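Local coordinates for lumazine-binding protein (Silicibacter pomeroyi DSS-3, PDB 3FKA), which is of unknown function but has an NTF2-like fold and belongs to a putative lumazine-binding family, so it may hold a small ligand, at residues F97-T102 and K115-R120; E6-L11 and S75-Q80; I33-A38 and S109-S114. One frame throughout, in Å; residues are numbered along the deposited sequence. Where two conformers were deposited one is given.

Contact 1: F97-T102 and K115-R120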
loop_
_atom_site.group_PDB
_atom_site.type_symbol
_atom_site.label_atom_id
_atom_site.label_comp_id
_atom_site.label_asym_id
_atom_site.label_seq_id
_atom_site.Cartn_x
_atom_site.Cartn_y
_atom_site.Cartn_z
ATOM N N PHE B 97 -14.768 9.691 5.356
ATOM C CA PHE B 97 -13.594 10.125 4.639
ATOM C C PHE B 97 -12.540 9.043 4.477
ATOM O O PHE B 97 -12.483 8.122 5.290
ATOM C CB PHE B 97 -12.892 11.204 5.455
ATOM C CG PHE B 97 -13.655 12.487 5.599
ATOM C CD1 PHE B 97 -14.674 12.610 6.543
ATOM C CD2 PHE B 97 -13.289 13.611 4.870
ATOM C CE1 PHE B 97 -15.374 13.801 6.717
ATOM C CE2 PHE B 97 -13.988 14.828 5.046
ATOM C CZ PHE B 97 -15.040 14.912 5.961
ATOM N N ASP B 98 -11.738 9.183 3.415
ATOM C CA ASP B 98 -10.539 8.426 3.198
ATOM C C ASP B 98 -9.483 9.514 3.362
ATOM O O ASP B 98 -9.557 10.521 2.656
ATOM C CB ASP B 98 -10.418 7.830 1.820
ATOM C CG ASP B 98 -11.315 6.646 1.645
ATOM O OD1 ASP B 98 -11.133 5.635 2.358
ATOM O OD2 ASP B 98 -12.193 6.724 0.795
ATOM N N ASP B 99 -8.569 9.321 4.301
ATOM C CA ASP B 99 -7.461 10.214 4.558
ATOM C C ASP B 99 -6.156 9.544 4.184
ATOM O O ASP B 99 -5.960 8.369 4.529
ATOM C CB ASP B 99 -7.320 10.540 6.046
ATOM C CG ASP B 99 -8.441 11.378 6.607
ATOM O OD1 ASP B 99 -9.231 12.025 5.883
ATOM O OD2 ASP B 99 -8.493 11.420 7.848
ATOM N N PHE B 100 -5.280 10.260 3.462
ATOM C CA PHE B 100 -3.942 9.805 3.138
ATOM C C PHE B 100 -3.026 10.764 3.898
ATOM O O PHE B 100 -2.990 11.956 3.571
ATOM C CB PHE B 100 -3.594 9.793 1.665
ATOM C CG PHE B 100 -4.390 8.835 0.826
ATOM C CD1 PHE B 100 -4.940 7.640 1.335
ATOM C CD2 PHE B 100 -4.452 9.036 -0.543
ATOM C CE1 PHE B 100 -5.572 6.768 0.512
ATOM C CE2 PHE B 100 -5.066 8.148 -1.354
ATOM C CZ PHE B 100 -5.633 7.001 -0.843
ATOM N N LEU B 101 -2.315 10.235 4.892
ATOM C CA LEU B 101 -1.429 11.010 5.750
ATOM C C LEU B 101 0.044 10.738 5.456
ATOM O O LEU B 101 0.387 9.596 5.214
ATOM C CB LEU B 101 -1.681 10.614 7.212
ATOM C CG LEU B 101 -3.059 10.714 7.896
ATOM C CD1 LEU B 101 -3.052 9.945 9.243
ATOM C CD2 LEU B 101 -3.530 12.144 8.122
ATOM N N THR B 102 0.894 11.771 5.468
ATOM C CA THR B 102 2.351 11.620 5.310
ATOM C C THR B 102 2.824 11.951 6.731
ATOM O O THR B 102 2.303 12.902 7.354
ATOM C CB THR B 102 3.014 12.500 4.242
ATOM O OG1 THR B 102 2.619 13.865 4.406
ATOM C CG2 THR B 102 2.599 12.017 2.866
ATOM N N LYS B 115 -2.161 15.859 5.308
ATOM C CA LYS B 115 -3.330 15.005 5.186
ATOM C C LYS B 115 -4.099 15.401 3.934
ATOM O O LYS B 115 -4.431 16.561 3.774
ATOM C CB LYS B 115 -4.291 15.167 6.358
ATOM C CG LYS B 115 -5.476 14.156 6.362
ATOM C CD LYS B 115 -6.720 14.714 7.066
ATOM C CE LYS B 115 -6.432 15.280 8.450
ATOM N NZ LYS B 115 -7.673 15.830 9.040
ATOM N N VAL B 116 -4.340 14.439 3.032
ATOM C CA VAL B 116 -5.193 14.686 1.853
ATOM C C VAL B 116 -6.376 13.781 2.118
ATOM O O VAL B 116 -6.219 12.724 2.750
ATOM C CB VAL B 116 -4.588 14.442 0.447
ATOM C CG1 VAL B 116 -3.444 15.425 0.184
ATOM C CG2 VAL B 116 -4.158 13.001 0.258
ATOM N N TYR B 117 -7.564 14.222 1.707
ATOM C CA TYR B 117 -8.762 13.454 1.935
ATOM C C TYR B 117 -9.756 13.556 0.800
ATOM O O TYR B 117 -9.685 14.463 -0.069
ATOM C CB TYR B 117 -9.468 13.948 3.226
ATOM C CG TYR B 117 -10.022 15.355 3.056
ATOM C CD1 TYR B 117 -11.290 15.582 2.487
ATOM C CD2 TYR B 117 -9.252 16.462 3.387
ATOM C CE1 TYR B 117 -11.773 16.859 2.262
ATOM C CE2 TYR B 117 -9.752 17.761 3.184
ATOM C CZ TYR B 117 -11.006 17.948 2.619
ATOM O OH TYR B 117 -11.486 19.234 2.428
ATOM N N ARG B 118 -10.667 12.596 0.772
ATOM C CA ARG B 118 -11.787 12.653 -0.158
ATOM C C ARG B 118 -12.994 12.195 0.651
ATOM O O ARG B 118 -12.871 11.347 1.534
ATOM C CB ARG B 118 -11.578 11.874 -1.462
ATOM C CG ARG B 118 -11.585 10.359 -1.433
ATOM C CD ARG B 118 -12.991 9.709 -1.294
ATOM N NE ARG B 118 -12.905 8.254 -1.333
ATOM C CZ ARG B 118 -13.367 7.456 -2.299
ATOM N NH1 ARG B 118 -14.015 7.902 -3.373
ATOM N NH2 ARG B 118 -13.184 6.148 -2.166
ATOM N N ILE B 119 -14.141 12.780 0.359
ATOM C CA ILE B 119 -15.376 12.424 1.033
ATOM C C ILE B 119 -16.076 11.393 0.175
ATOM O O ILE B 119 -16.253 11.593 -1.029
ATOM C CB ILE B 119 -16.289 13.639 1.224
ATOM C CG1 ILE B 119 -15.598 14.687 2.090
ATOM C CG2 ILE B 119 -17.622 13.176 1.853
ATOM C CD1 ILE B 119 -16.267 16.027 2.139
ATOM N N ARG B 120 -16.501 10.287 0.785
ATOM C CA ARG B 120 -17.214 9.250 0.042
ATOM C C ARG B 120 -18.650 9.644 -0.184
ATOM O O ARG B 120 -19.229 9.198 -1.177
ATOM C CB ARG B 120 -17.184 7.933 0.778
ATOM C CG ARG B 120 -15.832 7.357 0.832
ATOM C CD ARG B 120 -15.926 6.036 1.496
ATOM N NE ARG B 120 -14.654 5.348 1.475
ATOM C CZ ARG B 120 -14.414 4.209 2.107
ATOM N NH1 ARG B 120 -15.373 3.583 2.805
ATOM N NH2 ARG B 120 -13.203 3.671 2.021
ATOM O OXT ARG B 120 -19.235 10.406 0.597
#

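Contact 2: E6-L11 and S75-Q80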
loop_
_atom_site.group_PDB
_atom_site.type_symbol
_atom_site.label_atom_id
_atom_site.label_comp_id
_atom_site.label_asym_id
_atom_site.label_seq_id
_atom_site.Cartn_x
_atom_site.Cartn_y
_atom_site.Cartn_z
ATOM N N GLU B 6 7.547 -1.757 16.146
ATOM C CA GLU B 6 7.423 -0.722 17.168
ATOM C C GLU B 6 6.964 0.577 16.517
ATOM O O GLU B 6 6.112 1.268 17.065
ATOM C CB GLU B 6 8.752 -0.556 17.918
ATOM C CG GLU B 6 9.034 -1.748 18.821
ATOM C CD GLU B 6 10.462 -1.821 19.372
ATOM O OE1 GLU B 6 11.435 -1.441 18.680
ATOM O OE2 GLU B 6 10.606 -2.341 20.493
ATOM N N HIS B 7 7.532 0.920 15.363
ATOM C CA HIS B 7 7.093 2.129 14.657
ATOM C C HIS B 7 5.625 2.015 14.218
ATOM O O HIS B 7 4.885 2.982 14.311
ATOM C CB HIS B 7 7.994 2.486 13.466
ATOM C CG HIS B 7 9.363 2.935 13.876
ATOM N ND1 HIS B 7 9.561 3.921 14.820
ATOM C CD2 HIS B 7 10.592 2.609 13.408
ATOM C CE1 HIS B 7 10.860 4.122 14.971
ATOM N NE2 HIS B 7 11.505 3.355 14.113
ATOM N N ILE B 8 5.219 0.840 13.730
ATOM C CA ILE B 8 3.815 0.634 13.314
ATOM C C ILE B 8 2.869 0.784 14.512
ATOM O O ILE B 8 1.778 1.385 14.377
ATOM C CB ILE B 8 3.660 -0.690 12.543
ATOM C CG1 ILE B 8 4.319 -0.505 11.178
ATOM C CG2 ILE B 8 2.194 -1.053 12.353
ATOM C CD1 ILE B 8 4.514 -1.769 10.413
ATOM N N ALA B 9 3.272 0.278 15.680
ATOM C CA ALA B 9 2.473 0.447 16.902
ATOM C C ALA B 9 2.350 1.952 17.243
ATOM O O ALA B 9 1.266 2.454 17.594
ATOM C CB ALA B 9 3.091 -0.343 18.052
ATOM N N ALA B 10 3.450 2.692 17.104
ATOM C CA ALA B 10 3.431 4.151 17.377
ATOM C C ALA B 10 2.509 4.914 16.413
ATOM O O ALA B 10 1.761 5.822 16.815
ATOM C CB ALA B 10 4.838 4.723 17.340
ATOM N N LEU B 11 2.543 4.515 15.143
ATOM C CA LEU B 11 1.712 5.112 14.097
ATOM C C LEU B 11 0.234 4.789 14.339
ATOM O O LEU B 11 -0.636 5.640 14.126
ATOM C CB LEU B 11 2.202 4.650 12.702
ATOM C CG LEU B 11 3.542 5.249 12.250
ATOM C CD1 LEU B 11 4.207 4.381 11.114
ATOM C CD2 LEU B 11 3.412 6.712 11.840
ATOM N N SER B 75 -6.584 1.375 6.957
ATOM C CA SER B 75 -6.645 0.574 5.748
ATOM C C SER B 75 -5.246 0.229 5.260
ATOM O O SER B 75 -5.072 -0.795 4.625
ATOM C CB SER B 75 -7.460 1.277 4.669
ATOM O OG SER B 75 -8.812 1.332 5.081
ATOM N N SER B 76 -4.275 1.123 5.461
ATOM C CA SER B 76 -2.897 0.781 5.127
ATOM C C SER B 76 -1.910 1.672 5.856
ATOM O O SER B 76 -2.240 2.803 6.251
ATOM C CB SER B 76 -2.599 0.823 3.618
ATOM O OG SER B 76 -2.497 2.142 3.133
ATOM N N VAL B 77 -0.719 1.106 6.052
ATOM C CA VAL B 77 0.406 1.766 6.700
ATOM C C VAL B 77 1.645 1.331 5.942
ATOM O O VAL B 77 1.841 0.131 5.758
ATOM C CB VAL B 77 0.609 1.366 8.171
ATOM C CG1 VAL B 77 1.790 2.151 8.762
ATOM C CG2 VAL B 77 -0.650 1.595 9.013
ATOM N N SER B 78 2.463 2.292 5.485
ATOM C CA SER B 78 3.712 2.016 4.768
ATOM C C SER B 78 4.801 2.780 5.509
ATOM O O SER B 78 4.592 3.938 5.874
ATOM C CB SER B 78 3.665 2.436 3.294
ATOM O OG SER B 78 2.700 1.688 2.575
ATOM N N VAL B 79 5.956 2.150 5.725
ATOM C CA VAL B 79 7.049 2.780 6.456
ATOM C C VAL B 79 8.375 2.546 5.740
ATOM O O VAL B 79 8.640 1.422 5.273
ATOM C CB VAL B 79 7.195 2.202 7.881
ATOM C CG1 VAL B 79 8.340 2.892 8.656
ATOM C CG2 VAL B 79 5.910 2.303 8.699
ATOM N N GLN B 80 9.172 3.602 5.601
ATOM C CA GLN B 80 10.541 3.491 5.033
ATOM C C GLN B 80 11.414 4.340 5.930
ATOM O O GLN B 80 11.314 5.544 5.899
ATOM C CB GLN B 80 10.612 3.928 3.580
ATOM C CG GLN B 80 9.908 2.991 2.610
ATOM C CD GLN B 80 10.628 1.633 2.427
ATOM O OE1 GLN B 80 11.848 1.540 2.531
ATOM N NE2 GLN B 80 9.863 0.596 2.138
#

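Contact 3: I33-A38 and S109-S114. With EDO (1,2-ethanediol), chain R; EDO (1,2-ethanediol), chain Q.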
loop_
_atom_site.group_PDB
_atom_site.type_symbol
_atom_site.label_atom_id
_atom_site.label_comp_id
_atom_site.label_asym_id
_atom_site.label_seq_id
_atom_site.Cartn_x
_atom_site.Cartn_y
_atom_site.Cartn_z
ATOM N N ILE B 33 0.349 16.731 17.524
ATOM C CA ILE B 33 0.492 15.696 16.462
ATOM C C ILE B 33 0.677 16.108 15.002
ATOM O O ILE B 33 1.041 15.254 14.162
ATOM C CB ILE B 33 -0.665 14.673 16.590
ATOM C CG1 ILE B 33 -2.022 15.237 16.144
ATOM C CG2 ILE B 33 -0.645 14.115 18.051
ATOM C CD1 ILE B 33 -3.148 14.224 16.227
ATOM N N PHE B 34 0.383 17.373 14.716
ATOM C CA PHE B 34 0.556 17.966 13.394
ATOM C C PHE B 34 1.638 19.029 13.481
ATOM O O PHE B 34 1.620 19.865 14.409
ATOM C CB PHE B 34 -0.705 18.662 12.887
ATOM C CG PHE B 34 -1.771 17.748 12.372
ATOM C CD1 PHE B 34 -2.788 17.290 13.200
ATOM C CD2 PHE B 34 -1.782 17.371 11.039
ATOM C CE1 PHE B 34 -3.774 16.449 12.726
ATOM C CE2 PHE B 34 -2.784 16.523 10.558
ATOM C CZ PHE B 34 -3.780 16.077 11.400
ATOM N N PHE B 35 2.576 18.999 12.529
ATOM C CA PHE B 35 3.587 20.025 12.404
ATOM C C PHE B 35 2.923 21.379 12.179
ATOM O O PHE B 35 1.841 21.456 11.581
ATOM C CB PHE B 35 4.534 19.753 11.224
ATOM C CG PHE B 35 5.628 18.771 11.527
ATOM C CD1 PHE B 35 6.780 19.217 12.160
ATOM C CD2 PHE B 35 5.552 17.437 11.160
ATOM C CE1 PHE B 35 7.846 18.349 12.439
ATOM C CE2 PHE B 35 6.634 16.557 11.439
ATOM C CZ PHE B 35 7.761 17.026 12.092
ATOM N N GLY B 36 3.579 22.440 12.630
ATOM C CA GLY B 36 3.086 23.802 12.443
ATOM C C GLY B 36 2.727 24.147 11.014
ATOM O O GLY B 36 1.709 24.774 10.780
ATOM N N LYS B 37 3.549 23.682 10.071
ATOM C CA LYS B 37 3.364 23.921 8.646
ATOM C C LYS B 37 2.597 22.806 7.922
ATOM O O LYS B 37 2.580 22.764 6.681
ATOM C CB LYS B 37 4.726 24.161 7.976
ATOM C CG LYS B 37 5.482 25.377 8.442
ATOM C CD LYS B 37 6.762 25.502 7.620
ATOM C CE LYS B 37 7.620 26.625 8.094
ATOM N NZ LYS B 37 8.922 26.725 7.333
ATOM N N ALA B 38 1.894 21.944 8.663
ATOM C CA ALA B 38 1.117 20.870 8.064
ATOM C C ALA B 38 -0.077 21.429 7.292
ATOM O O ALA B 38 -0.571 22.525 7.593
ATOM C CB ALA B 38 0.604 19.909 9.111
ATOM N N SER B 109 9.594 10.980 17.848
ATOM C CA SER B 109 8.166 10.703 17.731
ATOM C C SER B 109 7.616 11.001 16.317
ATOM O O SER B 109 8.139 11.849 15.602
ATOM C CB SER B 109 7.399 11.471 18.794
ATOM O OG SER B 109 7.464 12.859 18.613
ATOM N N TRP B 110 6.595 10.243 15.941
ATOM C CA TRP B 110 5.925 10.379 14.646
ATOM C C TRP B 110 4.996 11.575 14.695
ATOM O O TRP B 110 4.221 11.709 15.659
ATOM C CB TRP B 110 5.180 9.100 14.289
ATOM C CG TRP B 110 6.089 7.940 14.031
ATOM C CD1 TRP B 110 6.496 6.995 14.928
ATOM C CD2 TRP B 110 6.713 7.616 12.793
ATOM N NE1 TRP B 110 7.326 6.079 14.310
ATOM C CE2 TRP B 110 7.483 6.448 12.999
ATOM C CE3 TRP B 110 6.723 8.213 11.529
ATOM C CZ2 TRP B 110 8.229 5.851 11.979
ATOM C CZ3 TRP B 110 7.460 7.603 10.507
ATOM C CH2 TRP B 110 8.190 6.436 10.738
ATOM N N ARG B 111 5.066 12.445 13.680
ATOM C CA ARG B 111 4.257 13.669 13.657
ATOM C C ARG B 111 3.780 13.867 12.217
ATOM O O ARG B 111 4.530 13.637 11.262
ATOM C CB ARG B 111 5.065 14.840 14.197
ATOM C CG ARG B 111 4.249 16.038 14.588
ATOM C CD ARG B 111 5.153 17.091 15.176
ATOM N NE ARG B 111 4.367 18.209 15.686
ATOM C CZ ARG B 111 4.829 19.430 15.912
ATOM N NH1 ARG B 111 6.075 19.777 15.613
ATOM N NH2 ARG B 111 3.990 20.350 16.383
ATOM N N ILE B 112 2.540 14.296 12.076
ATOM C CA ILE B 112 1.895 14.398 10.766
ATOM C C ILE B 112 2.329 15.631 9.970
ATOM O O ILE B 112 2.267 16.773 10.448
ATOM C CB ILE B 112 0.372 14.371 10.894
ATOM C CG1 ILE B 112 -0.106 13.119 11.644
ATOM C CG2 ILE B 112 -0.236 14.438 9.482
ATOM C CD1 ILE B 112 -1.606 13.171 12.065
ATOM N N VAL B 113 2.762 15.373 8.742
ATOM C CA VAL B 113 3.234 16.385 7.818
ATOM C C VAL B 113 2.089 16.927 6.955
ATOM O O VAL B 113 2.008 18.138 6.726
ATOM C CB VAL B 113 4.380 15.831 6.931
ATOM C CG1 VAL B 113 4.792 16.859 5.822
ATOM C CG2 VAL B 113 5.566 15.448 7.812
ATOM N N SER B 114 1.212 16.037 6.493
ATOM C CA SER B 114 0.107 16.445 5.657
ATOM C C SER B 114 -0.970 15.398 5.639
ATOM O O SER B 114 -0.716 14.228 5.914
ATOM C CB SER B 114 0.588 16.654 4.205
ATOM O OG SER B 114 -0.476 17.088 3.350
HETATM C C1 EDO R . 8.670 23.069 11.178
HETATM O O1 EDO R . 8.731 22.417 12.465
HETATM C C2 EDO R . 7.487 22.548 10.364
HETATM O O2 EDO R . 6.247 23.095 10.809
HETATM C C1 EDO Q . 5.091 15.423 19.076
HETATM O O1 EDO Q . 6.401 15.567 18.490
HETATM C C2 EDO Q . 4.225 14.499 18.246
HETATM O O2 EDO Q . 4.964 13.338 17.888
HETATM O O HOH W 1 6.079 22.645 14.300
#

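Contact 1: F97-T102 and K115-R120
Asp-98 and Arg-118 run alongside each other off the same face, and Arg-120 comes in across them. Arg-118 bends at chi2 (76°), bringing NE within 2.7 Å of Asp-98 OD2, in the guanidinium plane and on the anti lone pair. The extended chain of Arg-120 sets its NE 2.9 Å from the same Asp-98 OD2, but from above the carboxylate plane; its NH2 adds a weak bond to Asp-98 OD1. Outside the two segments, His-87 donates to Asp-98 OD1 and Glu-89 bridges to Arg-120 NH2. An alanine here would remove the shared acceptor and would probably leave Arg-118 without its carboxylate partner and Arg-120 held mainly through Glu-89. Beside this network Phe-100 CB touches Val-116 CG2 at 3.5 Å.

On the other face, Phe-97 turns its edge to the face of Tyr-117 in an offset edge-to-face pair, centroids 5.7 Å apart and planes at 68°, while its CE2 meets Ile-119 CG1 at 3.4 Å. Farther along, Asp-99 lies aslant Lys-115, yet Asp-99 OD2 bonds to Tyr-18 and Asn-90, and Lys-115 NZ to Glu-40. Leu-101 CD2 lies close against Lys-115 CG (3.3 Å) in the conformers given. Straight backbone bonds join Phe-100 and Val-116, with Phe-100 N 2.7 Å from Val-116 O. This is an antiparallel beta hairpin of the NTF2-like sheet; an unidentified ligand near Asp-99 is consistent with a pocket on that face.

Contact 2: E6-L11 and S75-Q80
Helix-on-sheet packing, in which the long N-terminal helix 4-24 of the NTF2-like fold lies across the sheet, brings 6-11 over 75-80, the outermost strand on this side of the chain. The segment axes pass 9.8 Å apart at 132°, and the contact between them is purely apolar. Val-77 and Val-79, two residues apart on the strand, both direct CB toward the helix, while Ser-78 between them points away. Each valine has CG1 anti to the backbone N (chi1 -178° in Val-77), but they use different branches: Val-77 offers CG1, Val-79 its CG2. Leu-11 CD1 reaches over both, 3.6 Å from Val-79 CG2 and 4.0 Å from Val-77 CG1, at a slant to each. One helical turn earlier, Ile-8 adds a looser touch, its CG1 lying 4.1 Å from Val-79 CG2. Trp-110 packs on both Leu-11 and Val-79 and so extends the same apolar layer. On its outer edge the strand pairs, through Ser-76, Val-77 and Ser-78, antiparallel with a strand of the third subunit, and Ile-8 meets Ile-8 of that subunit. The layer is thus alpha/beta packing at a sheet edge that continues into a neighbouring subunit, within the helix-backed curved sheet of the NTF2-like fold.

Contact 3: I33-A38 and S109-S114
The first half of strand 109-119 in the NTF2-like sheet receives, through one parallel beta bridge, the chain that leaves helix 27-33. At its start, Ser-109 OG lies 2.6 Å from O2 of an ethanediol, which in turn donates to Trp-110 O; the molecule probably comes from the crystallisation liquor. Trp-110 points away from 33-38 and meets Ala-10 of helix 4-24.

Arg-111 turns the other way. With CG anti to the backbone N (chi1 -163°) and the chain extended to NE, it stretches across Phe-35: CD stands 3.8 Å above the centre of the ring in a CH-pi contact, and Phe-35 CA lies over one face of the guanidinium, whose plane is turned 40° from the ring. Arg-111 NH2 bonds to Glu-31 O and NE weakly to Arg-32 O, so the cation sits at the end of helix 27-33, where carbonyl groups would favour it. A water 3.0 Å from Gly-36 N accepts from that amide and weakly from Arg-111 NH1.

Ile-112 makes the bridge with Phe-34, its N 2.7 Å from Ile-33 O and its O 3.1 Å from Phe-35 N, both bonds nearly straight. Its side chain runs alongside Phe-34, CD1 over one ring face toward the rim and CG2 3.5 Å from Phe-34 CE2.

Val-113 sends CG2 against Phe-35, onto which Trp-50 of the second subunit also packs. At the end of the type I turn 35-38, Ala-38 CA comes 3.2 Å from Val-113 O in a CA-H...O contact. Val-113 and Ser-114 form a classic beta bulge opposite Thr-102, and Ser-114 OG is hydrogen-bonded to Ser-39 OG.

Overall arrangement
All three contacts are largely buried, but contact 2 lies farthest from the chain centre, about 13 Å against 9 Å for the others (centre to centre), where the sheet passes into the third subunit. Contacts 1 and 3 share strand 109-119 and meet at Thr-102, which faces the bulge; contacts 2 and 3 meet at Trp-110. Contacts 1 and 2 do not touch, their nearest atoms being about 6 Å apart. Chemistry follows position: contact 1 combines strand pairing with a salt-bridge network toward the C-terminus, contact 2 is aliphatic helix-to-sheet packing, and contact 3 mixes a parallel bridge with CH-pi packing around an arginine.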